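Local coordinates for fucose-binding lectin (Kordia periserrulae, PDB 6HTN), which probably acts as a carbohydrate-binding beta-propeller lectin and here holds methyl alpha-L-fucopyranoside in pockets between its blades, at residues Ala48-Ala54 with Arg67-Thr73; Ala99-Thr105 with Arg117-Asn122; Gln113-Val118 with Glu129-Gly134. Residues are numbered along the deposited sequence.

In the fold
Repeated blades illustrate how a propeller lectin builds one kind of site repeatedly. Interactions 1 and 2 join the first and second strands of two successive blades; interaction 3 joins the second and third strands of the latter blade and shares R117 and V118 with interaction 2. The centres of interactions 1 and 2 are about 9 Å apart, those of interactions 2 and 3 about 12 Å, and those of interactions 1 and 3 about 17 Å. Y69 crosses the blade boundary, with CD2 3.6 Å from A104 CB and CE1 3.7 Å from V118 CG2. Interactions 1 and 3 meet at the fucoside of chain H, while 2 and 3 share that of chain I.

Interaction 1. Residues Ala48-Ala54 with Arg67-Thr73; sequences AISGAGA and RVYAIGT. With MFU (methyl alpha-L-fucopyranoside), chain H.
Residues 48-54 run antiparallel to 67-73, with extended backbones except at I49 (psi 8°), where the first segment turns, and at T73 (psi -6°), which closes the second. The CA register pairs A48 with G72, A52 with A70, G53 with Y69 (5.1 Å) and A54 with V68 (4.4 Å). G53 and Y69 form the hydrogen-bonded pair: G53 N to Y69 O and Y69 N to G53 O are both 2.8 Å. A54 and V68 form the next, non-hydrogen-bonded pair. Farther along, a side chain stands in for the backbone: S50, in the p rotamer, accepts I71 N at its OG (2.9 Å) and spends its own proton on G51 O, 2.7 Å from S50 OG; I49 N reaches I71 O at 2.9 Å. I49 (p, t) lays CG1 3.7 Å from I71 CG2, and A52 CB meets V68 CG1 at 3.6 Å. The hydroxyl of Y69 (m) finds its partner in E79. R67 (m, m, t) turns its end away from 48-54: NE gives a 2.8 Å hydrogen bond to O4 of the fucoside in chain H, NH2 gives one of 2.9 Å to its O5, and NH2 also makes a salt bridge with D83. Such a hairpin, its second strand bearing a sugar-binding arginine, is characteristic of a beta-propeller lectin blade, here with the fucoside seated between this blade and the next.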
# COMPACT_ATOMS: atom_id res chain seq x y z
N ALA A 48 9.30 -12.11 -2.37
CA ALA A 48 8.86 -11.26 -1.24
C ALA A 48 7.51 -10.65 -1.60
O ALA A 48 7.05 -10.80 -2.77
CB ALA A 48 9.90 -10.20 -0.96
N ILE A 49 6.89 -9.97 -0.66
CA ILE A 49 5.57 -9.31 -0.88
C ILE A 49 5.64 -7.83 -0.49
O ILE A 49 4.60 -7.15 -0.48
CB ILE A 49 4.45 -10.03 -0.13
CG1 ILE A 49 4.59 -9.93 1.41
CG2 ILE A 49 4.35 -11.47 -0.61
CD1 ILE A 49 3.45 -10.55 2.15
N SER A 50 6.83 -7.34 -0.20
CA SER A 50 7.06 -5.90 0.02
C SER A 50 8.32 -5.48 -0.73
O SER A 50 9.06 -6.35 -1.18
CB SER A 50 7.17 -5.59 1.50
OG SER A 50 8.44 -6.03 1.98
N GLY A 51 8.55 -4.18 -0.68
CA GLY A 51 9.87 -3.65 -1.01
C GLY A 51 10.87 -4.05 0.05
O GLY A 51 10.58 -4.76 1.00
N ALA A 52 12.09 -3.57 -0.11
CA ALA A 52 13.19 -3.98 0.77
C ALA A 52 13.85 -2.73 1.34
O ALA A 52 13.97 -1.71 0.66
CB ALA A 52 14.14 -4.82 -0.01
N GLY A 53 14.16 -2.78 2.60
CA GLY A 53 15.05 -1.80 3.23
C GLY A 53 16.45 -2.37 3.21
O GLY A 53 16.61 -3.59 3.21
N ALA A 54 17.43 -1.49 3.09
CA ALA A 54 18.81 -1.97 3.00
C ALA A 54 19.73 -1.12 3.87
O ALA A 54 19.54 0.12 3.95
CB ALA A 54 19.23 -1.93 1.55
N ARG A 67 22.90 -5.82 4.21
CA ARG A 67 21.75 -6.51 4.77
C ARG A 67 20.49 -5.88 4.17
O ARG A 67 20.37 -4.65 4.15
CB ARG A 67 21.74 -6.38 6.30
CG ARG A 67 22.93 -7.03 7.00
CD ARG A 67 22.88 -8.53 6.91
NE ARG A 67 23.99 -9.19 7.63
CZ ARG A 67 25.19 -9.40 7.11
NH1 ARG A 67 25.52 -9.01 5.89
NH2 ARG A 67 26.08 -10.03 7.87
N VAL A 68 19.60 -6.74 3.69
CA VAL A 68 18.35 -6.33 3.02
C VAL A 68 17.21 -7.00 3.77
O VAL A 68 17.29 -8.18 4.11
CB VAL A 68 18.40 -6.81 1.53
CG1 VAL A 68 17.15 -6.54 0.80
CG2 VAL A 68 19.55 -6.18 0.81
N TYR A 69 16.15 -6.25 4.03
CA TYR A 69 14.99 -6.66 4.84
C TYR A 69 13.69 -6.44 4.07
O TYR A 69 13.45 -5.34 3.58
CB TYR A 69 14.98 -5.88 6.17
CG TYR A 69 16.23 -6.06 7.00
CD1 TYR A 69 16.36 -7.15 7.84
CD2 TYR A 69 17.30 -5.20 6.84
CE1 TYR A 69 17.54 -7.36 8.55
CE2 TYR A 69 18.49 -5.41 7.52
CZ TYR A 69 18.61 -6.50 8.36
OH TYR A 69 19.81 -6.74 8.99
N ALA A 70 12.89 -7.48 3.96
CA ALA A 70 11.61 -7.44 3.25
C ALA A 70 10.62 -8.29 3.97
O ALA A 70 10.97 -8.98 4.92
CB ALA A 70 11.78 -7.91 1.81
N ILE A 71 9.37 -8.25 3.54
CA ILE A 71 8.33 -9.18 4.04
C ILE A 71 8.29 -10.39 3.11
O ILE A 71 8.14 -10.23 1.89
CB ILE A 71 6.97 -8.49 4.16
CG1 ILE A 71 7.05 -7.18 4.94
CG2 ILE A 71 5.98 -9.48 4.77
CD1 ILE A 71 7.78 -7.30 6.26
N GLY A 72 8.47 -11.58 3.68
CA GLY A 72 8.42 -12.79 2.86
C GLY A 72 6.99 -13.23 2.58
O GLY A 72 6.05 -12.63 3.06
N THR A 73 6.89 -14.35 1.84
CA THR A 73 5.58 -14.82 1.36
C THR A 73 4.78 -15.43 2.50
O THR A 73 3.59 -15.70 2.27
CB THR A 73 5.75 -15.77 0.18
OG1 THR A 73 6.45 -16.90 0.69
CG2 THR A 73 6.49 -15.11 -0.96
C1 MFU H . 24.62 -12.51 10.44
C2 MFU H . 23.09 -12.54 10.41
C3 MFU H . 22.58 -11.66 11.55
C4 MFU H . 23.10 -10.27 11.37
C5 MFU H . 24.65 -10.32 11.41
C6 MFU H . 25.25 -8.95 11.22
O1 MFU H . 24.98 -13.19 11.65
O2 MFU H . 22.68 -13.90 10.56
O3 MFU H . 21.15 -11.74 11.58
O4 MFU H . 22.74 -9.69 10.12
O5 MFU H . 25.08 -11.19 10.28
CM MFU H . 26.42 -13.12 11.76

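Interaction 2. Residues Ala99-Thr105 with Arg117-Asn122. With MFU (methyl alpha-L-fucopyranoside), chain I.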
# COMPACT_ATOMS: atom_id res chain seq x y z
N ALA A 99 4.24 -5.88 8.53
CA ALA A 99 3.07 -5.39 7.80
C ALA A 99 3.43 -4.18 6.97
O ALA A 99 2.56 -3.54 6.48
CB ALA A 99 1.99 -5.13 8.83
N SER A 100 4.71 -3.86 6.87
CA SER A 100 5.23 -2.67 6.19
C SER A 100 6.61 -3.01 5.63
O SER A 100 7.23 -3.86 6.18
CB SER A 100 5.18 -1.45 7.11
OG SER A 100 6.07 -1.61 8.24
N THR A 101 7.05 -2.31 4.61
CA THR A 101 8.40 -2.43 4.04
C THR A 101 9.34 -2.02 5.15
O THR A 101 9.29 -0.88 5.59
CB THR A 101 8.61 -1.58 2.81
OG1 THR A 101 7.74 -2.04 1.77
CG2 THR A 101 10.05 -1.63 2.34
N PRO A 102 10.25 -2.91 5.61
CA PRO A 102 11.08 -2.55 6.76
C PRO A 102 12.07 -1.45 6.41
O PRO A 102 12.54 -1.32 5.25
CB PRO A 102 11.84 -3.83 7.07
CG PRO A 102 10.97 -4.94 6.51
CD PRO A 102 10.35 -4.34 5.29
N ASP A 103 12.37 -0.65 7.42
CA ASP A 103 13.49 0.30 7.39
C ASP A 103 14.65 -0.30 8.17
O ASP A 103 14.42 -1.04 9.13
CB ASP A 103 13.12 1.63 8.06
CG ASP A 103 12.19 2.49 7.22
OD1 ASP A 103 12.40 2.56 5.99
OD2 ASP A 103 11.21 3.05 7.82
N ALA A 104 15.86 0.05 7.78
CA ALA A 104 17.04 -0.47 8.50
C ALA A 104 18.14 0.58 8.51
O ALA A 104 18.27 1.37 7.58
CB ALA A 104 17.56 -1.72 7.87
N THR A 105 18.90 0.59 9.61
CA THR A 105 20.12 1.41 9.70
C THR A 105 21.15 0.60 10.51
O THR A 105 20.78 -0.39 11.16
CB THR A 105 19.85 2.80 10.28
OG1 THR A 105 21.01 3.63 10.09
CG2 THR A 105 19.50 2.74 11.74
N ARG A 117 19.59 -1.89 13.37
CA ARG A 117 18.22 -1.65 13.85
C ARG A 117 17.28 -1.73 12.65
O ARG A 117 17.53 -1.06 11.63
CB ARG A 117 18.16 -0.27 14.54
CG ARG A 117 19.09 -0.13 15.74
CD ARG A 117 18.65 -1.02 16.88
NE ARG A 117 19.47 -0.83 18.09
CZ ARG A 117 20.57 -1.55 18.37
NH1 ARG A 117 21.04 -2.46 17.52
NH2 ARG A 117 21.23 -1.32 19.51
N VAL A 118 16.23 -2.51 12.81
CA VAL A 118 15.23 -2.76 11.74
C VAL A 118 13.87 -2.34 12.30
O VAL A 118 13.56 -2.70 13.45
CB VAL A 118 15.21 -4.24 11.36
CG1 VAL A 118 14.12 -4.51 10.33
CG2 VAL A 118 16.57 -4.67 10.83
N TYR A 119 13.07 -1.62 11.52
CA TYR A 119 11.78 -1.09 12.00
C TYR A 119 10.68 -1.54 11.04
O TYR A 119 10.84 -1.40 9.82
CB TYR A 119 11.82 0.44 12.04
CG TYR A 119 12.91 0.96 12.93
CD1 TYR A 119 14.21 1.06 12.46
CD2 TYR A 119 12.67 1.31 14.28
CE1 TYR A 119 15.25 1.48 13.28
CE2 TYR A 119 13.69 1.74 15.08
CZ TYR A 119 14.97 1.81 14.59
OH TYR A 119 16.04 2.16 15.38
N ALA A 120 9.60 -2.05 11.60
CA ALA A 120 8.43 -2.41 10.79
C ALA A 120 7.21 -2.51 11.67
O ALA A 120 7.29 -2.95 12.84
CB ALA A 120 8.65 -3.75 10.09
N TYR A 121 6.04 -2.22 11.10
CA TYR A 121 4.79 -2.56 11.80
C TYR A 121 4.67 -4.07 11.94
O TYR A 121 5.04 -4.79 11.01
CB TYR A 121 3.60 -1.99 11.05
CG TYR A 121 3.33 -0.52 11.31
CD1 TYR A 121 2.53 -0.14 12.38
CD2 TYR A 121 3.85 0.46 10.50
CE1 TYR A 121 2.20 1.18 12.59
CE2 TYR A 121 3.50 1.79 10.69
CZ TYR A 121 2.69 2.15 11.75
OH TYR A 121 2.38 3.47 11.97
N ASN A 122 4.02 -4.51 13.00
CA ASN A 122 3.70 -5.94 13.17
C ASN A 122 2.20 -6.16 12.96
O ASN A 122 1.46 -5.25 12.50
CB ASN A 122 4.25 -6.48 14.48
CG ASN A 122 3.48 -6.04 15.70
OD1 ASN A 122 2.45 -5.35 15.59
ND2 ASN A 122 3.96 -6.47 16.89
C1 MFU I . 18.95 -0.29 22.20
C2 MFU I . 17.48 -0.12 21.85
C3 MFU I . 17.15 1.34 21.61
C4 MFU I . 18.03 1.99 20.65
C5 MFU I . 19.47 1.78 21.12
C6 MFU I . 20.49 2.38 20.24
O1 MFU I . 18.97 0.36 23.47
O2 MFU I . 16.66 -0.75 22.82
O3 MFU I . 15.74 1.42 21.25
O4 MFU I . 17.98 1.30 19.34
O5 MFU I . 19.76 0.40 21.35
CM MFU I . 20.21 0.21 24.12
O HOH W 1 8.33 -0.15 8.02
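P102 touches the second strand with its CB, 4.0 Å from V118 CG1 and 4.4 Å from A120 CB, and also packs against Y69 and I71 of the preceding blade; A104 CB continues this apolar side, 4.3 Å from V118 CG2. From there the strands run antiparallel, with axes 4.7 Å apart and directions at 166°. Two hydrogen-bonded pairs flank the A104-V118 pair. D103 N to Y119 O measures 2.9 Å and Y119 N to D103 O 2.8 Å, while T105 N to R117 O and R117 N to T105 O are each 2.9 Å. Ahead of P102 the backbone departs, and S100 substitutes for it: its OG accepts Y121 N at 2.9 Å, as S50 does for I71 in the preceding blade. Here, however, a water joins the gap, 2.7 Å from S100 OG and donating to T101 O at 2.7 Å. A99 N reaches Y121 O at 2.8 Å. On the D103-T105 side the edge strand faces the fourth subunit, where D103 bonds to its G2 and T105 to its S5. R117 carries the hairpin into the pocket: NE lies 2.9 Å from O4 and NH2 2.9 Å from O5 of the chain I fucoside, which W37 of that same subunit also binds. The pairing places the strand of R117, while the salt bridge to D133 helps hold the guanidinium that donates to the sugar.

Interaction 3. Residues Gln113-Val118 with Glu129-Gly134. With MFU (methyl alpha-L-fucopyranoside), chain I; MFU (methyl alpha-L-fucopyranoside), chain H.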
# COMPACT_ATOMS: atom_id res chain seq x y z
N GLN A 113 32.38 -4.09 15.83
CA GLN A 113 31.12 -4.88 15.92
C GLN A 113 30.01 -4.06 15.26
O GLN A 113 29.80 -2.90 15.63
CB GLN A 113 30.74 -5.19 17.37
CG GLN A 113 29.38 -5.84 17.56
CD GLN A 113 29.27 -7.17 16.86
OE1 GLN A 113 29.98 -8.11 17.19
NE2 GLN A 113 28.33 -7.31 15.93
N ILE A 114 29.33 -4.67 14.30
CA ILE A 114 28.15 -4.02 13.67
C ILE A 114 26.98 -4.06 14.63
O ILE A 114 26.74 -5.05 15.32
CB ILE A 114 27.85 -4.70 12.31
CG1 ILE A 114 26.87 -3.85 11.49
CG2 ILE A 114 27.35 -6.10 12.49
CD1 ILE A 114 27.37 -2.54 11.06
N HIS A 115 26.19 -3.00 14.58
CA HIS A 115 24.89 -2.87 15.26
C HIS A 115 23.86 -2.55 14.18
O HIS A 115 24.14 -1.65 13.36
CB HIS A 115 24.94 -1.74 16.28
CG HIS A 115 25.96 -1.97 17.33
ND1 HIS A 115 25.67 -2.63 18.49
CD2 HIS A 115 27.29 -1.72 17.33
CE1 HIS A 115 26.79 -2.75 19.22
NE2 HIS A 115 27.77 -2.22 18.53
N ILE A 116 22.75 -3.28 14.19
CA ILE A 116 21.68 -3.05 13.20
C ILE A 116 20.37 -2.81 13.91
O ILE A 116 20.10 -3.43 14.94
CB ILE A 116 21.58 -4.28 12.26
CG1 ILE A 116 22.93 -4.71 11.69
CG2 ILE A 116 20.54 -4.00 11.15
CD1 ILE A 116 22.87 -6.04 11.01
N ARG A 117 19.59 -1.89 13.37
CA ARG A 117 18.22 -1.65 13.85
C ARG A 117 17.28 -1.73 12.65
O ARG A 117 17.53 -1.06 11.63
CB ARG A 117 18.16 -0.27 14.54
CG ARG A 117 19.09 -0.13 15.74
CD ARG A 117 18.65 -1.02 16.88
NE ARG A 117 19.47 -0.83 18.09
CZ ARG A 117 20.57 -1.55 18.37
NH1 ARG A 117 21.04 -2.46 17.52
NH2 ARG A 117 21.23 -1.32 19.51
N VAL A 118 16.23 -2.51 12.81
CA VAL A 118 15.23 -2.76 11.74
C VAL A 118 13.87 -2.34 12.30
O VAL A 118 13.56 -2.70 13.45
CB VAL A 118 15.21 -4.24 11.36
CG1 VAL A 118 14.12 -4.51 10.33
CG2 VAL A 118 16.57 -4.67 10.83
N GLU A 129 10.87 -2.17 16.74
CA GLU A 129 12.32 -2.09 16.44
C GLU A 129 12.94 -3.43 16.81
O GLU A 129 12.73 -3.89 17.95
CB GLU A 129 12.95 -0.99 17.26
CG GLU A 129 14.45 -0.86 17.16
CD GLU A 129 15.04 0.12 18.18
OE1 GLU A 129 14.71 -0.08 19.38
OE2 GLU A 129 15.81 1.03 17.79
N TYR A 130 13.71 -4.01 15.89
CA TYR A 130 14.47 -5.23 16.13
C TYR A 130 15.94 -4.88 16.08
O TYR A 130 16.38 -4.10 15.23
CB TYR A 130 14.08 -6.29 15.09
CG TYR A 130 12.60 -6.51 15.03
CD1 TYR A 130 11.94 -7.09 16.08
CD2 TYR A 130 11.87 -6.08 13.93
CE1 TYR A 130 10.56 -7.23 16.06
CE2 TYR A 130 10.48 -6.23 13.91
CZ TYR A 130 9.83 -6.79 14.99
OH TYR A 130 8.47 -6.98 15.00
N CYS A 131 16.66 -5.40 17.08
CA CYS A 131 18.04 -4.93 17.34
C CYS A 131 19.03 -6.08 17.27
O CYS A 131 18.76 -7.18 17.84
CB CYS A 131 18.16 -4.38 18.76
SG CYS A 131 16.98 -3.06 19.12
N TRP A 132 20.13 -5.83 16.60
CA TRP A 132 21.29 -6.76 16.57
C TRP A 132 22.50 -6.01 17.09
O TRP A 132 22.89 -4.98 16.55
CB TRP A 132 21.55 -7.28 15.15
CG TRP A 132 22.76 -8.17 15.07
CD1 TRP A 132 24.02 -7.82 14.73
CD2 TRP A 132 22.75 -9.59 15.27
NE1 TRP A 132 24.81 -8.92 14.70
CE2 TRP A 132 24.08 -10.02 15.06
CE3 TRP A 132 21.77 -10.50 15.62
CZ2 TRP A 132 24.42 -11.36 15.16
CZ3 TRP A 132 22.11 -11.84 15.72
CH2 TRP A 132 23.42 -12.25 15.49
N ASP A 133 23.15 -6.60 18.12
CA ASP A 133 24.41 -6.03 18.65
C ASP A 133 25.50 -7.12 18.65
O ASP A 133 26.58 -6.84 19.20
CB ASP A 133 24.21 -5.53 20.07
CG ASP A 133 23.19 -4.39 20.21
OD1 ASP A 133 23.26 -3.43 19.43
OD2 ASP A 133 22.46 -4.41 21.24
N GLY A 134 25.26 -8.23 17.97
CA GLY A 134 26.29 -9.27 17.78
C GLY A 134 25.95 -10.61 18.36
O GLY A 134 26.74 -11.54 18.11
C1 MFU I . 18.95 -0.29 22.20
C2 MFU I . 17.48 -0.12 21.85
C3 MFU I . 17.15 1.34 21.61
C4 MFU I . 18.03 1.99 20.65
C5 MFU I . 19.47 1.78 21.12
C6 MFU I . 20.49 2.38 20.24
O1 MFU I . 18.97 0.36 23.47
O2 MFU I . 16.66 -0.75 22.82
O3 MFU I . 15.74 1.42 21.25
O4 MFU I . 17.98 1.30 19.34
O5 MFU I . 19.76 0.40 21.35
CM MFU I . 20.21 0.21 24.12
C1 MFU H . 24.62 -12.51 10.44
C2 MFU H . 23.09 -12.54 10.41
C3 MFU H . 22.58 -11.66 11.55
C4 MFU H . 23.10 -10.27 11.37
C5 MFU H . 24.65 -10.32 11.41
C6 MFU H . 25.25 -8.95 11.22
O1 MFU H . 24.98 -13.19 11.65
O2 MFU H . 22.68 -13.90 10.56
O3 MFU H . 21.15 -11.74 11.58
O4 MFU H . 22.74 -9.69 10.12
O5 MFU H . 25.08 -11.19 10.28
CM MFU H . 26.42 -13.12 11.76
O HOH W 2 27.63 -9.64 14.26
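I116 CB and W132 CB, 4.2 Å apart across a hydrogen-bonded pair, mark the apolar centre; I114 CG2 lies 4.4 Å from W132 CD1 and V118 CB 4.4 Å from Y130 CB along the same side. W132, chi1 t, presents an indole face to C5 of the chain H fucoside, a CH-pi arrangement familiar in sugar binding; its NE1 lies 3.5 Å from the sugar's C6, and I114 CG2 is 3.8 Å from that methyl. Backbone bonds lock this layer: I116 N to W132 O and W132 N to I116 O are each 2.9 Å, V118 N to Y130 O is 2.9 Å, and Y130 N to V118 O is 2.8 Å. On the R117-C131 side the chemistry turns polar. R117 folds over C131, with CD 3.5 Å from SG, and forms a salt bridge from NH2 to D133 OD1 (2.9 Å). That same OD1 receives H115 ND1 at 2.7 Å, while D133 OD2 pairs with the hydroxyl of Y138. R117 NE and E129 OE2 make no direct bond; the chain I sugar bridges them: its O4 accepts from NE at 2.9 Å and donates to OE2 at 2.7 Å, and its O3 donates to E129 OE1 at 2.6 Å. At the outer end a water accepts from Q113 NE2 (3.0 Å) and W132 NE1 (2.9 Å). The hairpin thus forms the middle of its four-stranded blade, flanked by strands 103-108 and 138-139, while I116 and V118 pack against Y69 of strand 64-71 in the preceding blade.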